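Long-range contacts in DNA polymerase III subunit beta (Helicobacter pylori 26695, PDB 4S3I), which serves as the sliding clamp of bacterial DNA replication, tethering DNA polymerases and other proteins to DNA and so making them processive: residues L12-R17 with F77-S82; K41-L46 with S57-T61; F266-I270 with N288-E292. All coordinates share one frame. Numbering follows the deposited sequence.

Interaction 1: L12-R17 with F77-S82; sequences LENALR and FLDIIS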
loop_
_atom_site.group_PDB
_atom_site.type_symbol
_atom_site.label_atom_id
_atom_site.label_comp_id
_atom_site.label_asym_id
_atom_site.label_seq_id
_atom_site.Cartn_x
_atom_site.Cartn_y
_atom_site.Cartn_z
ATOM N N LEU A 12 18.090 10.210 15.296
ATOM C CA LEU A 12 18.704 8.947 14.893
ATOM C C LEU A 12 17.774 8.198 13.932
ATOM O O LEU A 12 18.191 7.778 12.846
ATOM C CB LEU A 12 19.029 8.101 16.124
ATOM C CG LEU A 12 19.606 6.707 15.889
ATOM C CD1 LEU A 12 20.932 6.789 15.129
ATOM C CD2 LEU A 12 19.799 5.989 17.220
ATOM N N GLU A 13 16.509 8.060 14.318
ATOM C CA GLU A 13 15.543 7.324 13.499
ATOM C C GLU A 13 15.438 7.922 12.097
ATOM O O GLU A 13 15.507 7.201 11.097
ATOM C CB GLU A 13 14.166 7.284 14.171
ATOM C CG GLU A 13 13.077 6.594 13.330
ATOM C CD GLU A 13 11.772 6.361 14.096
ATOM O OE1 GLU A 13 10.847 5.747 13.526
ATOM O OE2 GLU A 13 11.668 6.789 15.265
ATOM N N ASN A 14 15.289 9.241 12.025
ATOM C CA ASN A 14 15.271 9.930 10.740
ATOM C C ASN A 14 16.518 9.654 9.899
ATOM O O ASN A 14 16.417 9.346 8.708
ATOM C CB ASN A 14 15.090 11.440 10.934
ATOM C CG ASN A 14 13.668 11.808 11.274
ATOM O OD1 ASN A 14 12.726 11.162 10.810
ATOM N ND2 ASN A 14 13.498 12.846 12.092
ATOM N N ALA A 15 17.690 9.760 10.512
ATOM C CA ALA A 15 18.918 9.477 9.784
ATOM C C ALA A 15 18.920 8.037 9.253
ATOM O O ALA A 15 19.281 7.788 8.101
ATOM C CB ALA A 15 20.151 9.745 10.649
ATOM N N LEU A 16 18.502 7.093 10.090
ATOM C CA LEU A 16 18.473 5.686 9.686
ATOM C C LEU A 16 17.479 5.432 8.553
ATOM O O LEU A 16 17.722 4.600 7.667
ATOM C CB LEU A 16 18.159 4.789 10.875
ATOM C CG LEU A 16 19.240 4.747 11.942
ATOM C CD1 LEU A 16 18.797 3.866 13.096
ATOM C CD2 LEU A 16 20.563 4.251 11.363
ATOM N N ARG A 17 16.365 6.151 8.574
ATOM C CA ARG A 17 15.372 5.972 7.515
ATOM C C ARG A 17 15.936 6.322 6.141
ATOM O O ARG A 17 15.754 5.574 5.176
ATOM C CB ARG A 17 14.085 6.751 7.815
ATOM C CG ARG A 17 13.227 6.071 8.884
ATOM C CD ARG A 17 11.794 6.619 8.977
ATOM N NE ARG A 17 11.113 6.055 10.143
ATOM C CZ ARG A 17 10.635 4.811 10.212
ATOM N NH1 ARG A 17 10.746 3.984 9.176
ATOM N NH2 ARG A 17 10.046 4.391 11.320
ATOM N N PHE A 77 19.121 -2.040 13.104
ATOM C CA PHE A 77 19.325 -0.798 13.851
ATOM C C PHE A 77 18.053 0.029 13.796
ATOM O O PHE A 77 17.542 0.468 14.820
ATOM C CB PHE A 77 20.502 -0.003 13.237
ATOM C CG PHE A 77 21.089 1.057 14.144
ATOM C CD1 PHE A 77 20.716 1.155 15.479
ATOM C CD2 PHE A 77 22.026 1.961 13.649
ATOM C CE1 PHE A 77 21.272 2.137 16.314
ATOM C CE2 PHE A 77 22.594 2.943 14.473
ATOM C CZ PHE A 77 22.214 3.031 15.805
ATOM N N LEU A 78 17.520 0.230 12.600
ATOM C CA LEU A 78 16.297 1.017 12.472
ATOM C C LEU A 78 15.104 0.292 13.101
ATOM O O LEU A 78 14.242 0.925 13.731
ATOM C CB LEU A 78 16.020 1.347 11.010
ATOM C CG LEU A 78 14.667 2.005 10.744
ATOM C CD1 LEU A 78 14.510 3.305 11.534
ATOM C CD2 LEU A 78 14.494 2.253 9.254
ATOM N N ASP A 79 15.042 -1.026 12.947
ATOM C CA ASP A 79 13.914 -1.763 13.527
ATOM C C ASP A 79 13.872 -1.566 15.043
ATOM O O ASP A 79 12.805 -1.358 15.616
ATOM C CB ASP A 79 13.976 -3.261 13.172
ATOM C CG ASP A 79 13.541 -3.545 11.738
ATOM O OD1 ASP A 79 12.831 -2.702 11.158
ATOM O OD2 ASP A 79 13.911 -4.615 11.199
ATOM N N ILE A 80 15.045 -1.613 15.676
ATOM C CA ILE A 80 15.149 -1.376 17.114
ATOM C C ILE A 80 14.758 0.056 17.498
ATOM O O ILE A 80 13.868 0.260 18.317
ATOM C CB ILE A 80 16.572 -1.649 17.614
ATOM C CG1 ILE A 80 16.894 -3.144 17.542
ATOM C CG2 ILE A 80 16.761 -1.128 19.034
ATOM C CD1 ILE A 80 18.356 -3.453 17.863
ATOM N N ILE A 81 15.424 1.045 16.902
ATOM C CA ILE A 81 15.160 2.449 17.225
ATOM C C ILE A 81 13.687 2.826 17.059
ATOM O O ILE A 81 13.112 3.513 17.909
ATOM C CB ILE A 81 16.040 3.411 16.389
ATOM C CG1 ILE A 81 17.516 3.104 16.604
ATOM C CG2 ILE A 81 15.734 4.871 16.735
ATOM C CD1 ILE A 81 17.912 3.005 18.075
ATOM N N SER A 82 13.059 2.355 15.984
ATOM C CA SER A 82 11.676 2.746 15.707
ATOM C C SER A 82 10.714 2.224 16.780
ATOM O O SER A 82 9.595 2.721 16.929
ATOM C CB SER A 82 11.248 2.278 14.312
ATOM O OG SER A 82 11.244 0.868 14.222
HETATM O O HOH W 1 8.951 5.115 15.638
#

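Interaction 2: K41-L46 with S57-T61; sequences KEKLFL and SYIFT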
loop_
_atom_site.group_PDB
_atom_site.type_symbol
_atom_site.label_atom_id
_atom_site.label_comp_id
_atom_site.label_asym_id
_atom_site.label_seq_id
_atom_site.Cartn_x
_atom_site.Cartn_y
_atom_site.Cartn_z
ATOM N N LYS A 41 34.112 14.659 17.509
ATOM C CA LYS A 41 33.689 15.815 18.299
ATOM C C LYS A 41 32.215 15.689 18.682
ATOM O O LYS A 41 31.817 14.702 19.305
ATOM C CB LYS A 41 33.995 17.123 17.559
ATOM C CG LYS A 41 35.497 17.350 17.358
ATOM C CD LYS A 41 35.792 18.365 16.264
ATOM C CE LYS A 41 37.260 18.312 15.859
ATOM N NZ LYS A 41 37.544 19.159 14.663
ATOM N N GLU A 42 31.396 16.660 18.306
ATOM C CA GLU A 42 29.994 16.593 18.698
ATOM C C GLU A 42 29.067 16.098 17.589
ATOM O O GLU A 42 27.869 16.383 17.616
ATOM C CB GLU A 42 29.515 17.940 19.248
ATOM C CG GLU A 42 29.256 17.936 20.758
ATOM C CD GLU A 42 30.503 17.630 21.586
ATOM O OE1 GLU A 42 30.380 16.904 22.598
ATOM O OE2 GLU A 42 31.600 18.118 21.234
ATOM N N LYS A 43 29.613 15.358 16.624
ATOM C CA LYS A 43 28.793 14.779 15.549
ATOM C C LYS A 43 28.892 13.253 15.520
ATOM O O LYS A 43 29.941 12.684 15.855
ATOM C CB LYS A 43 29.199 15.340 14.175
ATOM C CG LYS A 43 28.931 16.838 13.950
ATOM C CD LYS A 43 29.304 17.251 12.518
ATOM C CE LYS A 43 28.866 18.678 12.177
ATOM N NZ LYS A 43 29.216 19.047 10.770
ATOM N N LEU A 44 27.794 12.598 15.140
ATOM C CA LEU A 44 27.819 11.183 14.751
ATOM C C LEU A 44 27.561 11.118 13.254
ATOM O O LEU A 44 26.522 11.570 12.783
ATOM C CB LEU A 44 26.736 10.375 15.477
ATOM C CG LEU A 44 26.497 8.974 14.902
ATOM C CD1 LEU A 44 27.661 8.057 15.251
ATOM C CD2 LEU A 44 25.191 8.378 15.397
ATOM N N PHE A 45 28.516 10.585 12.507
ATOM C CA PHE A 45 28.350 10.394 11.078
ATOM C C PHE A 45 27.917 8.964 10.811
ATOM O O PHE A 45 28.471 8.016 11.376
ATOM C CB PHE A 45 29.666 10.664 10.346
ATOM C CG PHE A 45 30.048 12.120 10.306
ATOM C CD1 PHE A 45 30.744 12.696 11.362
ATOM C CD2 PHE A 45 29.697 12.916 9.215
ATOM C CE1 PHE A 45 31.104 14.052 11.330
ATOM C CE2 PHE A 45 30.044 14.273 9.173
ATOM C CZ PHE A 45 30.748 14.836 10.235
ATOM N N LEU A 46 26.934 8.823 9.939
ATOM C CA LEU A 46 26.410 7.525 9.565
ATOM C C LEU A 46 26.518 7.458 8.049
ATOM O O LEU A 46 26.085 8.383 7.350
ATOM C CB LEU A 46 24.955 7.382 10.025
ATOM C CG LEU A 46 24.632 7.672 11.497
ATOM C CD1 LEU A 46 24.307 9.135 11.712
ATOM C CD2 LEU A 46 23.454 6.817 12.003
ATOM N N SER A 57 25.665 10.993 6.223
ATOM C CA SER A 57 24.867 11.960 6.969
ATOM C C SER A 57 25.464 12.147 8.352
ATOM O O SER A 57 26.304 11.351 8.786
ATOM C CB SER A 57 23.427 11.458 7.118
ATOM O OG SER A 57 22.842 11.160 5.864
ATOM N N TYR A 58 25.027 13.187 9.056
ATOM C CA TYR A 58 25.394 13.321 10.462
ATOM C C TYR A 58 24.212 13.767 11.311
ATOM O O TYR A 58 23.279 14.407 10.812
ATOM C CB TYR A 58 26.580 14.277 10.658
ATOM C CG TYR A 58 26.198 15.741 10.722
ATOM C CD1 TYR A 58 26.230 16.533 9.586
ATOM C CD2 TYR A 58 25.826 16.339 11.930
ATOM C CE1 TYR A 58 25.896 17.874 9.641
ATOM C CE2 TYR A 58 25.479 17.675 11.990
ATOM C CZ TYR A 58 25.519 18.438 10.842
ATOM O OH TYR A 58 25.179 19.772 10.887
ATOM N N ILE A 59 24.262 13.423 12.595
ATOM C CA ILE A 59 23.418 14.062 13.592
ATOM C C ILE A 59 24.326 14.557 14.710
ATOM O O ILE A 59 25.426 14.027 14.906
ATOM C CB ILE A 59 22.347 13.112 14.159
ATOM C CG1 ILE A 59 22.987 11.918 14.872
ATOM C CG2 ILE A 59 21.385 12.662 13.055
ATOM C CD1 ILE A 59 21.960 10.978 15.562
ATOM N N PHE A 60 23.877 15.581 15.432
ATOM C CA PHE A 60 24.631 16.075 16.572
ATOM C C PHE A 60 24.405 15.116 17.720
ATOM O O PHE A 60 23.301 14.602 17.891
ATOM C CB PHE A 60 24.144 17.467 16.982
ATOM C CG PHE A 60 24.520 18.556 16.015
ATOM C CD1 PHE A 60 25.848 18.963 15.890
ATOM C CD2 PHE A 60 23.549 19.189 15.251
ATOM C CE1 PHE A 60 26.202 19.971 15.002
ATOM C CE2 PHE A 60 23.891 20.203 14.361
ATOM C CZ PHE A 60 25.219 20.594 14.237
ATOM N N THR A 61 25.440 14.880 18.511
ATOM C CA THR A 61 25.304 14.082 19.723
ATOM C C THR A 61 24.776 14.933 20.875
ATOM O O THR A 61 25.087 16.123 20.970
ATOM C CB THR A 61 26.654 13.474 20.139
ATOM O OG1 THR A 61 27.570 14.530 20.448
ATOM C CG2 THR A 61 27.220 12.623 19.011
#

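Interaction 3: F266-I270 with N288-E292; sequences FKESI and NALFE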
loop_
_atom_site.group_PDB
_atom_site.type_symbol
_atom_site.label_atom_id
_atom_site.label_comp_id
_atom_site.label_asym_id
_atom_site.label_seq_id
_atom_site.Cartn_x
_atom_site.Cartn_y
_atom_site.Cartn_z
ATOM N N PHE A 266 -8.796 17.336 -20.281
ATOM C CA PHE A 266 -8.127 16.287 -21.042
ATOM C C PHE A 266 -7.710 15.083 -20.176
ATOM O O PHE A 266 -7.886 13.945 -20.603
ATOM C CB PHE A 266 -6.941 16.853 -21.854
ATOM C CG PHE A 266 -7.337 17.290 -23.239
ATOM C CD1 PHE A 266 -8.208 18.363 -23.416
ATOM C CD2 PHE A 266 -6.899 16.591 -24.349
ATOM C CE1 PHE A 266 -8.621 18.751 -24.712
ATOM C CE2 PHE A 266 -7.295 16.972 -25.638
ATOM C CZ PHE A 266 -8.163 18.051 -25.816
ATOM N N LYS A 267 -7.149 15.334 -18.989
ATOM C CA LYS A 267 -6.795 14.244 -18.077
ATOM C C LYS A 267 -8.034 13.400 -17.792
ATOM O O LYS A 267 -7.996 12.185 -17.867
ATOM C CB LYS A 267 -6.245 14.771 -16.741
ATOM C CG LYS A 267 -4.794 15.274 -16.742
ATOM C CD LYS A 267 -4.433 15.741 -15.313
ATOM C CE LYS A 267 -3.006 16.266 -15.217
ATOM N NZ LYS A 267 -2.692 16.690 -13.812
ATOM N N GLU A 268 -9.132 14.073 -17.469
ATOM C CA GLU A 268 -10.352 13.392 -17.052
ATOM C C GLU A 268 -10.919 12.561 -18.213
ATOM O O GLU A 268 -11.350 11.417 -18.036
ATOM C CB GLU A 268 -11.359 14.431 -16.555
ATOM C CG GLU A 268 -12.593 13.877 -15.904
ATOM C CD GLU A 268 -13.585 14.979 -15.533
ATOM O OE1 GLU A 268 -14.676 14.649 -15.012
ATOM O OE2 GLU A 268 -13.273 16.172 -15.771
ATOM N N SER A 269 -10.868 13.123 -19.414
ATOM C CA SER A 269 -11.424 12.467 -20.593
ATOM C C SER A 269 -10.579 11.265 -21.012
ATOM O O SER A 269 -11.116 10.213 -21.374
ATOM C CB SER A 269 -11.549 13.477 -21.739
ATOM O OG SER A 269 -12.503 14.475 -21.414
ATOM N N ILE A 270 -9.261 11.432 -20.953
ATOM C CA ILE A 270 -8.325 10.365 -21.298
ATOM C C ILE A 270 -8.391 9.189 -20.318
ATOM O O ILE A 270 -8.409 8.022 -20.734
ATOM C CB ILE A 270 -6.900 10.918 -21.400
ATOM C CG1 ILE A 270 -6.805 11.796 -22.651
ATOM C CG2 ILE A 270 -5.875 9.788 -21.455
ATOM C CD1 ILE A 270 -5.618 12.722 -22.654
ATOM N N ASN A 288 -14.899 21.627 -30.192
ATOM C CA ASN A 288 -15.088 20.340 -29.530
ATOM C C ASN A 288 -13.846 19.456 -29.565
ATOM O O ASN A 288 -13.080 19.469 -30.531
ATOM C CB ASN A 288 -16.273 19.582 -30.155
ATOM C CG ASN A 288 -17.582 19.838 -29.426
ATOM O OD1 ASN A 288 -18.322 20.779 -29.746
ATOM N ND2 ASN A 288 -17.874 19.000 -28.438
ATOM N N ALA A 289 -13.652 18.686 -28.502
ATOM C CA ALA A 289 -12.591 17.680 -28.476
ATOM C C ALA A 289 -13.282 16.367 -28.225
ATOM O O ALA A 289 -14.014 16.245 -27.241
ATOM C CB ALA A 289 -11.591 17.972 -27.357
ATOM N N LEU A 290 -13.073 15.397 -29.113
ATOM C CA LEU A 290 -13.746 14.113 -29.007
ATOM C C LEU A 290 -12.705 13.066 -28.626
ATOM O O LEU A 290 -11.600 13.077 -29.160
ATOM C CB LEU A 290 -14.374 13.708 -30.347
ATOM C CG LEU A 290 -15.370 14.571 -31.138
ATOM C CD1 LEU A 290 -16.641 14.843 -30.344
ATOM C CD2 LEU A 290 -14.768 15.890 -31.692
ATOM N N PHE A 291 -13.069 12.136 -27.752
ATOM C CA PHE A 291 -12.139 11.085 -27.350
ATOM C C PHE A 291 -12.802 9.730 -27.540
ATOM O O PHE A 291 -13.906 9.515 -27.053
ATOM C CB PHE A 291 -11.755 11.240 -25.874
ATOM C CG PHE A 291 -11.202 12.598 -25.507
ATOM C CD1 PHE A 291 -9.840 12.768 -25.266
ATOM C CD2 PHE A 291 -12.047 13.694 -25.357
ATOM C CE1 PHE A 291 -9.322 14.016 -24.904
ATOM C CE2 PHE A 291 -11.547 14.946 -24.996
ATOM C CZ PHE A 291 -10.182 15.111 -24.763
ATOM N N GLU A 292 -12.126 8.813 -28.236
ATOM C CA GLU A 292 -12.664 7.470 -28.464
ATOM C C GLU A 292 -11.614 6.409 -28.182
ATOM O O GLU A 292 -10.463 6.552 -28.588
ATOM C CB GLU A 292 -13.141 7.305 -29.919
ATOM C CG GLU A 292 -14.390 8.098 -30.285
ATOM C CD GLU A 292 -14.719 8.057 -31.773
ATOM O OE1 GLU A 292 -13.945 8.631 -32.572
ATOM O OE2 GLU A 292 -15.755 7.456 -32.138
#

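Interaction 1: L12-R17 with F77-S82
Start with Leu-16, the main bump on helix 12-17. It drops into a hollow on the other helix bounded by Phe-77, Leu-78 and Ile-81: its CD1 lies over the face of the Phe-77 ring, 3.9 Å from the centroid in a CH-pi contact, and 3.8 Å from Ile-81 CG1, while Leu-16 CB is 4.0 Å from Leu-78 CD1. Leu-78 returns the favour. It fits between Glu-13, Leu-16 and Arg-17, its CD1 lying 4.0 Å from Glu-13 CG and 4.0 Å from Arg-17 CG, so the aliphatic parts of two charged residues wall in a leucine. One turn before Leu-16, Leu-12 reaches the same apolar seam, with CD2 3.6 Å from Ile-81 CD1 and CD1 4.0 Å from Phe-77 CZ.

The helix segments run roughly antiparallel, at 149°, with axes 9.6 Å apart at closest approach, and no direct hydrogen bond crosses between them. At the solvent side, Arg-17 NH2 bonds back to Glu-13 OE1 at 2.7 Å, an i to i+4 salt bridge along one helix, and Glu-13 also pairs with Lys-9. Water 1 lies 2.9 Å from Glu-13 OE1 and 2.8 Å from Ser-82 O, placed to link the two helices at the exposed edge.

This helix pair belongs to the N-terminal clamp domain, where two helices pack against antiparallel sheets. Leu-12 and Leu-16 also touch Leu-46 on strand 43-49, whereas Phe-77 and Ile-81 rest on strand 89-94, and Ile-80 meets strands 97-102 and 105-110 and packs on Ser-275 of the second subunit.

Interaction 2: K41-L46 with S57-T61
Thr-61, Lys-43 and Tyr-58 bury the most surface here, Thr-61 largely beside the backbone of Glu-42 and Leu-44, the other two partly against each other. Thr-61 works at the far end from the turn: its N donates to Glu-42 O at 3.0 Å, and its OG1 adds a weak hydrogen bond to that oxygen at 3.4 Å. Its methyl group tucks back over the neighbouring strand, with Thr-61 CG2 3.9 Å from Leu-44 N.

Lys-43 and Tyr-58 meet diagonally across the strands. The extended lysine chain lies along the phenol ring, so that Lys-43 CE sits 3.7 Å from the Tyr-58 centroid and NZ 3.9 Å from it, both over the face: a CH-pi contact and a cation-pi contact made by one side chain. Tyr-58 in turn places its CB over the ring of Phe-45, 3.9 Å from the centroid.

These residues decorate a beta hairpin, strands 43-49 and 53-60, within the long antiparallel sheet of the clamp that continues from the N-terminal domain into the central one. Leu-44 with Ile-59 and Leu-46 with Ser-57 are its hydrogen-bonded pairs. Leu-44 N to Ile-59 O is 2.8 Å and Ile-59 N to Leu-44 O 2.9 Å; Leu-46 N to Ser-57 O and Ser-57 N to Leu-46 O repeat those lengths. Phe-45 with Tyr-58 and Lys-43 with Phe-60 are the non-hydrogen-bonded pairs.

On the sheet face opposite Phe-45 and Tyr-58, Leu-46 and Ile-59 pack against helix 9-19, while Leu-44 and Thr-61 touch Ile-5. Ser-57 OG bonds to His-233, where the central domain's strand 233-238 joins the sheet.

Interaction 3: F266-I270 with N288-E292
Phe-266 opens the helix segment with a CA-to-CB bond that points sideways, yet its ring swings across to the strand. Phe-266 CZ comes to 3.8 Å from Ala-289 CB, and the ring offers its face to the edge of Phe-291: a T-shaped pair with centroids 4.8 Å apart and planes at 72°, the closest atoms being Phe-266 CE2 and Phe-291 CZ at 3.5 Å. Phe-339 makes a further edge-to-face pair with Phe-266, so the ring belongs to an aromatic cluster.

Next come Lys-267 and Glu-268, which take no part in the contact. Lys-267 pairs with Glu-264 on its own helix, whereas Glu-268 reaches Lys-85 of the second subunit in a salt bridge; this helix thus faces the sheet on one side and contributes to the dimer contact by another.

Helix 263-273 here packs on the antiparallel sheet in which strand 288-293 lies between strands 279-284 and 301-307, in the C-terminal domain of the clamp. The helix and strand segments run at only 28° to each other, their axes 9.6 Å apart at closest approach, a spacing filled by side chains without any hydrogen bond between them.

Ser-269 is one turn on from Phe-266, and its CA-to-CB bond points toward the strand. Its CB sits over the centre of the Phe-291 ring, 3.5 Å from the centroid and 9° off the normal, while its OG bonds back to Glu-265 O. Ile-270 touches the same ring, with CG1 4.0 Å from Phe-291 CE1, and also packs on Phe-327 and Leu-328 of helix 324-332.

From the N terminus, helix 9-19 comes first, and interaction 1 closes a loop of 59 residues when helix 74-82 packs against it. Interaction 2 is nested inside that loop, the hairpin closing over only ten residues. The two touch: Leu-12 and Ala-15 meet Ile-59, and Leu-12 and Leu-16 meet Leu-46, so helix 9-19 ties its partner helix to the hairpin within the N-terminal domain. Interaction 3 follows in series, closing a loop of 17 residues and joining helix and sheet in the C-terminal domain, with its centre about 47 Å from that of interaction 1 and 54 Å from that of interaction 2.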